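Local atomic coordinates of bifunctional protein PutA (Bdellovibrio bacteriovorus, PDB entry 5UR2), a protein that probably carries out both steps of proline breakdown to glutamate, using a flavin-dependent proline dehydrogenase and an NAD-dependent aldehyde dehydrogenase in one chain. Residues F34-I39 with L421-N426; N692-P695 with E700-E703; W211-K216 with N814-M819. One frame throughout, in Å; residues are numbered along the deposited sequence.

Interaction 1 of 3, residues F34-I39 with L421-N426; sequences FWYGSI and LENTSN. With P5F (N-propargylglycine-modified flavin adenine dinucleotide), chain F.
A single side-chain hydrogen bond joins Tyr36 to Asn423: Asn423 ND2 donates a hydrogen bond to Tyr36 OH, 2.8 Å away. The N-H...O angle of 142° makes it a bent bond, and the phenol oxygen lies 18° out of the amide plane. The amide arrives at the edge of the phenol ring, close to the ring plane, and the two flat groups stand almost perpendicular, 86° apart. With CG anti to the backbone N (chi1 -178°), the phenol of Tyr36 extends out to helix 409-423.

Helix 35-45 belongs to the N-terminal region of PutA, while helix 409-423 follows the eighth strand of the proline dehydrogenase TIM barrel, so the bond ties that region to a helix that follows the last barrel strand. Leu416, Arg419 and Leu420 of helix 409-423 touch the phenol, and Phe117 makes a T-shaped stack with it.

The ligand contact belongs to Glu422, the residue preceding Asn423, which turns away from Tyr36. Its carboxylate meets the ribose of the adenosine part of the N-propargylglycine-modified flavin adenine dinucleotide, with OE2 of Glu422 lying 2.9 Å from P5F O3B and OE1 3.6 Å from P5F C5B.

Interaction 2 of 3, residues N692-P695 with E700-E703; sequences NFLP and EVGE
The turn from a strand to a helix in the Rossmann-type NAD-binding domain of the aldehyde dehydrogenase module brings Leu694 against Val701. Leu694 follows directly on strand 691-693, and Val701 sits near the start of helix 698-707, where the helix makes a wider, pi-type turn. Their CA atoms are 7.8 Å apart, and the gap is bridged mainly by apolar branches. Leu694 CD2 comes to 3.9 Å from Val701 CB and to 4.1 Å from Val701 CG2, so the tip of the leucine meets the fork of the valine, the two side chains meeting at a slant. With CG of Leu694 anti to its backbone N (chi1 -172°), the isobutyl group extends toward the helix. The same valine methyl, CG2, also lies 4.3 Å from the backbone oxygen Pro695 O, a loose contact. Just past the strand end, Pro695 CD rests 3.7 Å above one face of the Phe693 ring, offset toward its rim.

Around this small apolar junction, strand 661-665 runs parallel to strand 691-693 and supplies Val663, touching Leu694, and Lys665, touching Val701. Ala535 of helix 532-549 touches both Leu694 and Val701, while helix 671-684 packs against Phe693 and Pro695.

Interaction 3 of 3, residues W211-K216 with N814-M819; sequences WDESKK and NPKAYM
The carboxylate of Glu213 turns one face to the methylene chain of Lys816, with Lys816 CD lying above the carboxylate carbon, 4.0 Å from Glu213 CD. Lys816 CG approaches the same face, 3.8 Å from Glu213 OE1 and 3.9 Å from Glu213 OE2. The other flat group, the indole of Trp211, is turned away from the loop 814-819; Asp212 OD1 lies at its edge in the ring plane, His247 meets it with planes at about 50°, and its NE1 bonds to Glu251.

The two long side chains cross at about a right angle. Glu213 is extended, whereas Lys816 bends at chi2 (66°) and again at chi4 (69°), which carries its ammonium past the carboxylate. Glu213 OE1 and Lys816 NZ therefore remain 5.4 Å apart, too far for a salt bridge, although the opposite charges probably still attract. The ammonium instead forms a salt bridge with Glu808 and a hydrogen bond to Gln205 O. Ser214 OG comes within 4.4 Å of Lys816 CE while bonding to Lys207 O.

Lys816 is held in a type I turn from Asn814 to Ala817. Its backbone N donates to Asn814 OD1 at 2.8 Å, closing an Asx turn.

This packing joins helix 211-232 of the proline dehydrogenase barrel to the loop between helices 790-806 and 825-841 of the aldehyde dehydrogenase module. Helix 246-257 lies against Trp211 and Lys215, and helix 761-773 borders the loop at Tyr818 and Met819.

The three contacts are spread across the two enzymes of one chain and do not touch. Interaction 1 lies beside the adenosine part of the bound dinucleotide, where Glu422 of segment 421-426 reaches the ligand. Interaction 2 is internal to the aldehyde dehydrogenase module, its centre about 65 Å from that of interaction 1. Interaction 3 bridges the two modules, with its centre about 42 Å from that of interaction 1 and 39 Å from that of interaction 2. Along the sequence the segments of interactions 1 and 3 alternate, while 692-703 falls wholly between 211-216 and 814-819. All three lie away from the predicted catalytic residues Glu746 and Cys780.

Interaction 1 of 3, residues F34-I39 with L421-N426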
loop_
_atom_site.group_PDB
_atom_site.type_symbol
_atom_site.label_atom_id
_atom_site.label_comp_id
_atom_site.label_asym_id
_atom_site.label_seq_id
_atom_site.Cartn_x
_atom_site.Cartn_y
_atom_site.Cartn_z
ATOM N N PHE B 34 27.453 42.299 17.449
ATOM C CA PHE B 34 28.096 41.977 16.181
ATOM C C PHE B 34 27.116 41.247 15.276
ATOM O O PHE B 34 26.095 40.718 15.725
ATOM C CB PHE B 34 29.317 41.053 16.345
ATOM C CG PHE B 34 30.339 41.514 17.341
ATOM C CD1 PHE B 34 30.211 41.200 18.689
ATOM C CD2 PHE B 34 31.465 42.203 16.924
ATOM C CE1 PHE B 34 31.166 41.598 19.605
ATOM C CE2 PHE B 34 32.421 42.605 17.836
ATOM C CZ PHE B 34 32.270 42.302 19.179
ATOM N N TRP B 35 27.461 41.191 13.988
ATOM C CA TRP B 35 26.673 40.392 13.055
ATOM C C TRP B 35 26.758 38.909 13.409
ATOM O O TRP B 35 25.762 38.184 13.307
ATOM C CB TRP B 35 27.133 40.641 11.619
ATOM N N TYR B 36 27.946 38.444 13.827
ATOM C CA TYR B 36 28.145 37.031 14.157
ATOM C C TYR B 36 27.241 36.584 15.303
ATOM O O TYR B 36 26.594 35.530 15.229
ATOM C CB TYR B 36 29.617 36.786 14.513
ATOM C CG TYR B 36 29.962 35.343 14.837
ATOM C CD1 TYR B 36 30.157 34.406 13.829
ATOM C CD2 TYR B 36 30.076 34.914 16.162
ATOM C CE1 TYR B 36 30.467 33.084 14.130
ATOM C CE2 TYR B 36 30.385 33.591 16.474
ATOM C CZ TYR B 36 30.577 32.680 15.452
ATOM O OH TYR B 36 30.886 31.359 15.739
ATOM N N GLY B 37 27.182 37.381 16.374
ATOM C CA GLY B 37 26.351 37.021 17.514
ATOM C C GLY B 37 24.866 37.067 17.209
ATOM O O GLY B 37 24.100 36.225 17.692
ATOM N N SER B 38 24.431 38.048 16.411
ATOM C CA SER B 38 23.017 38.123 16.047
ATOM C C SER B 38 22.616 36.942 15.160
ATOM O O SER B 38 21.521 36.382 15.311
ATOM C CB SER B 38 22.718 39.453 15.366
ATOM O OG SER B 38 21.316 39.645 15.261
ATOM N N ILE B 39 23.489 36.555 14.226
ATOM C CA ILE B 39 23.268 35.334 13.450
ATOM C C ILE B 39 23.054 34.147 14.381
ATOM O O ILE B 39 22.150 33.327 14.176
ATOM C CB ILE B 39 24.446 35.084 12.488
ATOM C CG1 ILE B 39 24.456 36.136 11.375
ATOM C CG2 ILE B 39 24.409 33.656 11.942
ATOM C CD1 ILE B 39 23.235 36.132 10.518
ATOM N N LEU B 421 28.699 26.004 14.030
ATOM C CA LEU B 421 28.047 24.790 14.508
ATOM C C LEU B 421 28.386 24.516 15.968
ATOM O O LEU B 421 27.491 24.292 16.788
ATOM C CB LEU B 421 28.453 23.601 13.642
ATOM C CG LEU B 421 27.757 23.607 12.281
ATOM C CD1 LEU B 421 28.369 22.556 11.377
ATOM C CD2 LEU B 421 26.269 23.385 12.461
ATOM N N GLU B 422 29.674 24.577 16.321
ATOM C CA GLU B 422 30.074 24.310 17.700
ATOM C C GLU B 422 29.475 25.329 18.672
ATOM O O GLU B 422 28.954 24.966 19.734
ATOM C CB GLU B 422 31.597 24.313 17.815
ATOM C CG GLU B 422 32.075 23.828 19.161
ATOM C CD GLU B 422 31.621 22.403 19.450
ATOM O OE1 GLU B 422 30.828 22.215 20.409
ATOM O OE2 GLU B 422 32.018 21.488 18.681
ATOM N N ASN B 423 29.540 26.613 18.321
ATOM C CA ASN B 423 29.130 27.652 19.253
ATOM C C ASN B 423 27.620 27.682 19.458
ATOM O O ASN B 423 27.156 28.145 20.504
ATOM C CB ASN B 423 29.628 29.011 18.763
ATOM C CG ASN B 423 31.134 29.125 18.804
ATOM O OD1 ASN B 423 31.804 28.369 19.502
ATOM N ND2 ASN B 423 31.675 30.066 18.044
ATOM N N THR B 424 26.835 27.204 18.494
ATOM C CA THR B 424 25.381 27.145 18.653
ATOM C C THR B 424 24.893 25.789 19.135
ATOM O O THR B 424 23.678 25.580 19.227
ATOM C CB THR B 424 24.662 27.470 17.336
ATOM O OG1 THR B 424 25.009 26.483 16.343
ATOM C CG2 THR B 424 25.032 28.869 16.866
ATOM N N SER B 425 25.803 24.865 19.435
ATOM C CA SER B 425 25.410 23.541 19.888
ATOM C C SER B 425 24.759 23.603 21.270
ATOM O O SER B 425 25.178 24.373 22.142
ATOM C CB SER B 425 26.633 22.624 19.907
ATOM O OG SER B 425 26.416 21.481 20.711
ATOM N N ASN B 426 23.733 22.765 21.472
ATOM C CA ASN B 426 23.049 22.715 22.764
ATOM C C ASN B 426 23.971 22.244 23.879
ATOM O O ASN B 426 23.755 22.586 25.049
ATOM C CB ASN B 426 21.825 21.805 22.680
ATOM C CG ASN B 426 20.617 22.509 22.112
ATOM O OD1 ASN B 426 20.239 23.585 22.584
ATOM N ND2 ASN B 426 19.997 21.907 21.094
HETATM P PA P5F F . 33.028 21.817 25.335
HETATM O O1A P5F F . 33.357 21.618 26.854
HETATM O O2A P5F F . 31.816 22.532 25.000
HETATM O O5B P5F F . 32.823 20.547 24.555
HETATM C C5B P5F F . 32.171 20.447 23.295
HETATM C C4B P5F F . 32.485 19.068 22.695
HETATM O O4B P5F F . 31.805 18.010 23.328
HETATM C C3B P5F F . 32.178 18.878 21.238
HETATM O O3B P5F F . 33.117 19.457 20.416
HETATM C C2B P5F F . 32.146 17.408 21.109
HETATM O O2B P5F F . 33.442 16.930 21.000
HETATM C C1B P5F F . 31.576 16.975 22.412
HETATM N N9A P5F F . 30.159 16.717 22.386
HETATM C C8A P5F F . 29.139 17.586 22.024
HETATM N N7A P5F F . 27.968 16.951 22.165
HETATM C C5A P5F F . 28.179 15.655 22.637
HETATM C C6A P5F F . 27.363 14.567 22.940
HETATM N N6A P5F F . 25.937 14.662 22.807
HETATM N N1A P5F F . 27.900 13.407 23.365
HETATM C C2A P5F F . 29.235 13.271 23.512
HETATM N N3A P5F F . 30.063 14.308 23.195
HETATM C C4A P5F F . 29.585 15.485 22.772
HETATM N N1 P5F F . 39.144 18.296 17.169
HETATM C C2 P5F F . 39.484 17.066 16.494
HETATM O O2 P5F F . 38.537 16.068 16.445
HETATM N N3 P5F F . 40.774 16.880 15.900
HETATM C C4 P5F F . 41.771 17.886 15.938
HETATM O O4 P5F F . 43.012 17.638 15.337
HETATM C C4X P5F F . 41.412 19.189 16.642
HETATM N N5 P5F F . 42.309 20.342 16.625
HETATM C C5X P5F F . 42.076 21.356 17.673
HETATM C C6 P5F F . 43.196 22.247 18.107
HETATM C C7 P5F F . 42.999 23.161 19.173
HETATM C C7M P5F F . 44.141 24.056 19.603
HETATM C C8 P5F F . 41.738 23.237 19.838
HETATM C C8M P5F F . 41.494 24.194 20.977
HETATM C C9 P5F F . 40.675 22.395 19.435
HETATM C C9A P5F F . 40.872 21.434 18.313
HETATM N N10 P5F F . 39.776 20.548 17.914
HETATM C C10 P5F F . 40.142 19.347 17.218
HETATM C "C1'" P5F F . 38.374 20.750 18.358
HETATM C "C2'" P5F F . 38.111 20.172 19.749
HETATM O "O2'" P5F F . 38.177 18.800 19.673
HETATM C "C3'" P5F F . 36.774 20.579 20.374
HETATM O "O3'" P5F F . 35.756 20.101 19.577
HETATM C "C4'" P5F F . 36.568 22.078 20.535
HETATM O "O4'" P5F F . 37.820 22.649 20.697
HETATM C "C5'" P5F F . 35.564 22.493 21.628
HETATM O "O5'" P5F F . 35.644 21.715 22.806
HETATM P P P5F F . 35.544 22.288 24.320
HETATM O O1P P5F F . 36.298 21.498 25.458
HETATM O O2P P5F F . 35.948 23.790 24.077
HETATM O O3P P5F F . 33.943 22.615 24.475
HETATM C C21 P5F F . 42.064 20.783 14.058
HETATM C C22 P5F F . 42.303 20.565 15.369
HETATM C C23 P5F F . 42.378 19.713 12.998
#

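Interaction 2 of 3, residues N692-P695 with E700-E703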
loop_
_atom_site.group_PDB
_atom_site.type_symbol
_atom_site.label_atom_id
_atom_site.label_comp_id
_atom_site.label_asym_id
_atom_site.label_seq_id
_atom_site.Cartn_x
_atom_site.Cartn_y
_atom_site.Cartn_z
ATOM N N ASN B 692 14.792 -23.906 -9.635
ATOM C CA ASN B 692 15.608 -24.741 -10.504
ATOM C C ASN B 692 16.708 -23.913 -11.154
ATOM O O ASN B 692 16.495 -22.755 -11.523
ATOM C CB ASN B 692 14.756 -25.432 -11.569
ATOM C CG ASN B 692 13.635 -26.253 -10.957
ATOM O OD1 ASN B 692 13.814 -27.429 -10.637
ATOM N ND2 ASN B 692 12.488 -25.611 -10.727
ATOM N N PHE B 693 17.880 -24.526 -11.291
ATOM C CA PHE B 693 19.111 -23.866 -11.709
ATOM C C PHE B 693 19.460 -24.325 -13.119
ATOM O O PHE B 693 19.866 -25.479 -13.320
ATOM C CB PHE B 693 20.231 -24.202 -10.740
ATOM C CG PHE B 693 21.541 -23.542 -11.063
ATOM C CD1 PHE B 693 21.679 -22.165 -10.987
ATOM C CD2 PHE B 693 22.655 -24.308 -11.371
ATOM C CE1 PHE B 693 22.906 -21.562 -11.234
ATOM C CE2 PHE B 693 23.886 -23.716 -11.626
ATOM C CZ PHE B 693 24.014 -22.346 -11.561
ATOM N N LEU B 694 19.321 -23.419 -14.088
ATOM C CA LEU B 694 19.380 -23.751 -15.513
ATOM C C LEU B 694 20.435 -22.900 -16.210
ATOM O O LEU B 694 20.099 -21.997 -16.989
ATOM C CB LEU B 694 18.011 -23.545 -16.167
ATOM C CG LEU B 694 17.891 -24.040 -17.618
ATOM C CD1 LEU B 694 17.863 -25.561 -17.676
ATOM C CD2 LEU B 694 16.676 -23.458 -18.299
ATOM N N PRO B 695 21.718 -23.183 -15.987
ATOM C CA PRO B 695 22.763 -22.464 -16.728
ATOM C C PRO B 695 22.726 -22.798 -18.218
ATOM O O PRO B 695 22.266 -23.869 -18.635
ATOM C CB PRO B 695 24.060 -22.957 -16.072
ATOM C CG PRO B 695 23.711 -24.293 -15.518
ATOM C CD PRO B 695 22.283 -24.206 -15.085
ATOM N N GLU B 700 19.244 -19.686 -26.197
ATOM C CA GLU B 700 18.812 -21.072 -26.295
ATOM C C GLU B 700 17.806 -21.409 -25.202
ATOM O O GLU B 700 16.604 -21.486 -25.469
ATOM C CB GLU B 700 20.004 -22.025 -26.189
ATOM C CG GLU B 700 19.690 -23.449 -26.613
ATOM C CD GLU B 700 20.917 -24.360 -26.607
ATOM O OE1 GLU B 700 22.039 -23.872 -26.343
ATOM O OE2 GLU B 700 20.761 -25.562 -26.910
ATOM N N VAL B 701 18.285 -21.634 -23.972
ATOM C CA VAL B 701 17.375 -22.054 -22.907
ATOM C C VAL B 701 16.687 -20.858 -22.260
ATOM O O VAL B 701 15.596 -20.998 -21.692
ATOM C CB VAL B 701 18.100 -22.923 -21.863
ATOM C CG1 VAL B 701 18.534 -24.251 -22.486
ATOM C CG2 VAL B 701 19.289 -22.192 -21.243
ATOM N N GLY B 702 17.304 -19.675 -22.308
ATOM C CA GLY B 702 16.611 -18.482 -21.853
ATOM C C GLY B 702 15.400 -18.180 -22.712
ATOM O O GLY B 702 14.310 -17.906 -22.203
ATOM N N GLU B 703 15.583 -18.219 -24.035
ATOM C CA GLU B 703 14.462 -18.084 -24.955
ATOM C C GLU B 703 13.403 -19.143 -24.691
ATOM O O GLU B 703 12.199 -18.846 -24.673
ATOM C CB GLU B 703 14.966 -18.186 -26.400
ATOM C CG GLU B 703 13.881 -17.971 -27.458
ATOM C CD GLU B 703 13.524 -16.508 -27.689
ATOM O OE1 GLU B 703 14.176 -15.619 -27.098
ATOM O OE2 GLU B 703 12.586 -16.246 -28.474
#

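Interaction 3 of 3, residues W211-K216 with N814-M819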
loop_
_atom_site.group_PDB
_atom_site.type_symbol
_atom_site.label_atom_id
_atom_site.label_comp_id
_atom_site.label_asym_id
_atom_site.label_seq_id
_atom_site.Cartn_x
_atom_site.Cartn_y
_atom_site.Cartn_z
ATOM N N TRP B 211 45.751 -1.810 3.624
ATOM C CA TRP B 211 46.198 -1.120 4.826
ATOM C C TRP B 211 47.692 -0.839 4.790
ATOM O O TRP B 211 48.119 0.305 4.963
ATOM C CB TRP B 211 45.849 -1.956 6.047
ATOM C CG TRP B 211 46.111 -1.299 7.368
ATOM C CD1 TRP B 211 47.234 -1.428 8.149
ATOM C CD2 TRP B 211 45.221 -0.439 8.088
ATOM N NE1 TRP B 211 47.091 -0.700 9.298
ATOM C CE2 TRP B 211 45.870 -0.077 9.287
ATOM C CE3 TRP B 211 43.932 0.067 7.831
ATOM C CZ2 TRP B 211 45.279 0.764 10.235
ATOM C CZ3 TRP B 211 43.348 0.899 8.770
ATOM C CH2 TRP B 211 44.020 1.240 9.958
ATOM N N ASP B 212 48.509 -1.881 4.600
ATOM C CA ASP B 212 49.960 -1.712 4.693
ATOM C C ASP B 212 50.483 -0.781 3.606
ATOM O O ASP B 212 51.369 0.044 3.856
ATOM C CB ASP B 212 50.683 -3.057 4.596
ATOM C CG ASP B 212 50.400 -3.975 5.762
ATOM O OD1 ASP B 212 49.953 -3.495 6.821
ATOM O OD2 ASP B 212 50.701 -5.184 5.636
ATOM N N GLU B 213 49.951 -0.897 2.389
ATOM C CA GLU B 213 50.405 -0.019 1.318
ATOM C C GLU B 213 50.051 1.437 1.614
ATOM O O GLU B 213 50.893 2.333 1.478
ATOM C CB GLU B 213 49.802 -0.469 -0.010
ATOM C CG GLU B 213 50.299 0.354 -1.174
ATOM C CD GLU B 213 49.921 -0.241 -2.508
ATOM O OE1 GLU B 213 50.094 0.462 -3.530
ATOM O OE2 GLU B 213 49.455 -1.407 -2.532
ATOM N N SER B 214 48.808 1.681 2.053
ATOM C CA SER B 214 48.373 3.036 2.389
ATOM C C SER B 214 49.220 3.625 3.502
ATOM O O SER B 214 49.637 4.788 3.429
ATOM C CB SER B 214 46.905 3.032 2.810
ATOM O OG SER B 214 46.056 2.627 1.742
ATOM N N LYS B 215 49.486 2.827 4.543
ATOM C CA LYS B 215 50.287 3.296 5.666
ATOM C C LYS B 215 51.702 3.668 5.230
ATOM O O LYS B 215 52.242 4.690 5.674
ATOM C CB LYS B 215 50.320 2.230 6.755
ATOM C CG LYS B 215 51.253 2.556 7.902
ATOM C CD LYS B 215 50.915 1.722 9.143
ATOM C CE LYS B 215 51.053 0.227 8.912
ATOM N NZ LYS B 215 50.997 -0.462 10.230
ATOM N N LYS B 216 52.318 2.848 4.366
ATOM C CA LYS B 216 53.655 3.166 3.874
ATOM C C LYS B 216 53.651 4.469 3.080
ATOM O O LYS B 216 54.570 5.285 3.215
ATOM C CB LYS B 216 54.207 2.020 3.030
ATOM C CG LYS B 216 55.532 2.369 2.327
ATOM C CD LYS B 216 55.997 1.230 1.430
ATOM C CE LYS B 216 56.672 1.763 0.162
ATOM N NZ LYS B 216 57.851 2.616 0.457
ATOM N N ASN B 814 43.507 -7.602 -6.056
ATOM C CA ASN B 814 44.374 -6.641 -5.368
ATOM C C ASN B 814 43.534 -5.622 -4.603
ATOM O O ASN B 814 42.755 -4.894 -5.224
ATOM C CB ASN B 814 45.277 -5.947 -6.395
ATOM C CG ASN B 814 46.310 -5.014 -5.753
ATOM O OD1 ASN B 814 46.092 -4.455 -4.674
ATOM N ND2 ASN B 814 47.446 -4.847 -6.429
ATOM N N PRO B 815 43.672 -5.518 -3.275
ATOM C CA PRO B 815 42.826 -4.582 -2.517
ATOM C C PRO B 815 43.039 -3.120 -2.883
ATOM O O PRO B 815 42.209 -2.288 -2.502
ATOM C CB PRO B 815 43.214 -4.846 -1.053
ATOM C CG PRO B 815 44.626 -5.378 -1.140
ATOM C CD PRO B 815 44.661 -6.199 -2.420
ATOM N N LYS B 816 44.109 -2.778 -3.595
ATOM C CA LYS B 816 44.342 -1.399 -4.006
ATOM C C LYS B 816 43.586 -1.025 -5.280
ATOM O O LYS B 816 43.683 0.121 -5.730
ATOM C CB LYS B 816 45.848 -1.158 -4.200
ATOM C CG LYS B 816 46.294 0.296 -4.084
ATOM C CD LYS B 816 46.107 0.841 -2.671
ATOM C CE LYS B 816 46.442 2.320 -2.588
ATOM N NZ LYS B 816 45.436 3.152 -3.308
ATOM N N ALA B 817 42.855 -1.950 -5.892
ATOM C CA ALA B 817 42.150 -1.628 -7.127
ATOM C C ALA B 817 41.040 -0.614 -6.853
ATOM O O ALA B 817 40.177 -0.852 -6.003
ATOM C CB ALA B 817 41.563 -2.896 -7.742
ATOM N N TYR B 818 41.068 0.528 -7.549
ATOM C CA TYR B 818 39.851 1.332 -7.610
ATOM C C TYR B 818 38.910 0.757 -8.660
ATOM O O TYR B 818 37.743 0.500 -8.375
ATOM C CB TYR B 818 40.158 2.800 -7.910
ATOM C CG TYR B 818 38.962 3.711 -7.732
ATOM C CD1 TYR B 818 37.987 3.837 -8.726
ATOM C CD2 TYR B 818 38.798 4.439 -6.565
ATOM C CE1 TYR B 818 36.890 4.676 -8.553
ATOM C CE2 TYR B 818 37.716 5.272 -6.378
ATOM C CZ TYR B 818 36.761 5.388 -7.357
ATOM O OH TYR B 818 35.692 6.237 -7.133
ATOM N N MET B 819 39.398 0.534 -9.875
ATOM C CA MET B 819 38.661 -0.250 -10.850
ATOM C C MET B 819 39.486 -1.458 -11.282
ATOM O O MET B 819 40.727 -1.436 -11.250
ATOM C CB MET B 819 38.231 0.592 -12.061
ATOM C CG MET B 819 39.250 1.547 -12.594
ATOM S SD MET B 819 38.559 2.601 -13.907
ATOM C CE MET B 819 38.504 1.454 -15.276
#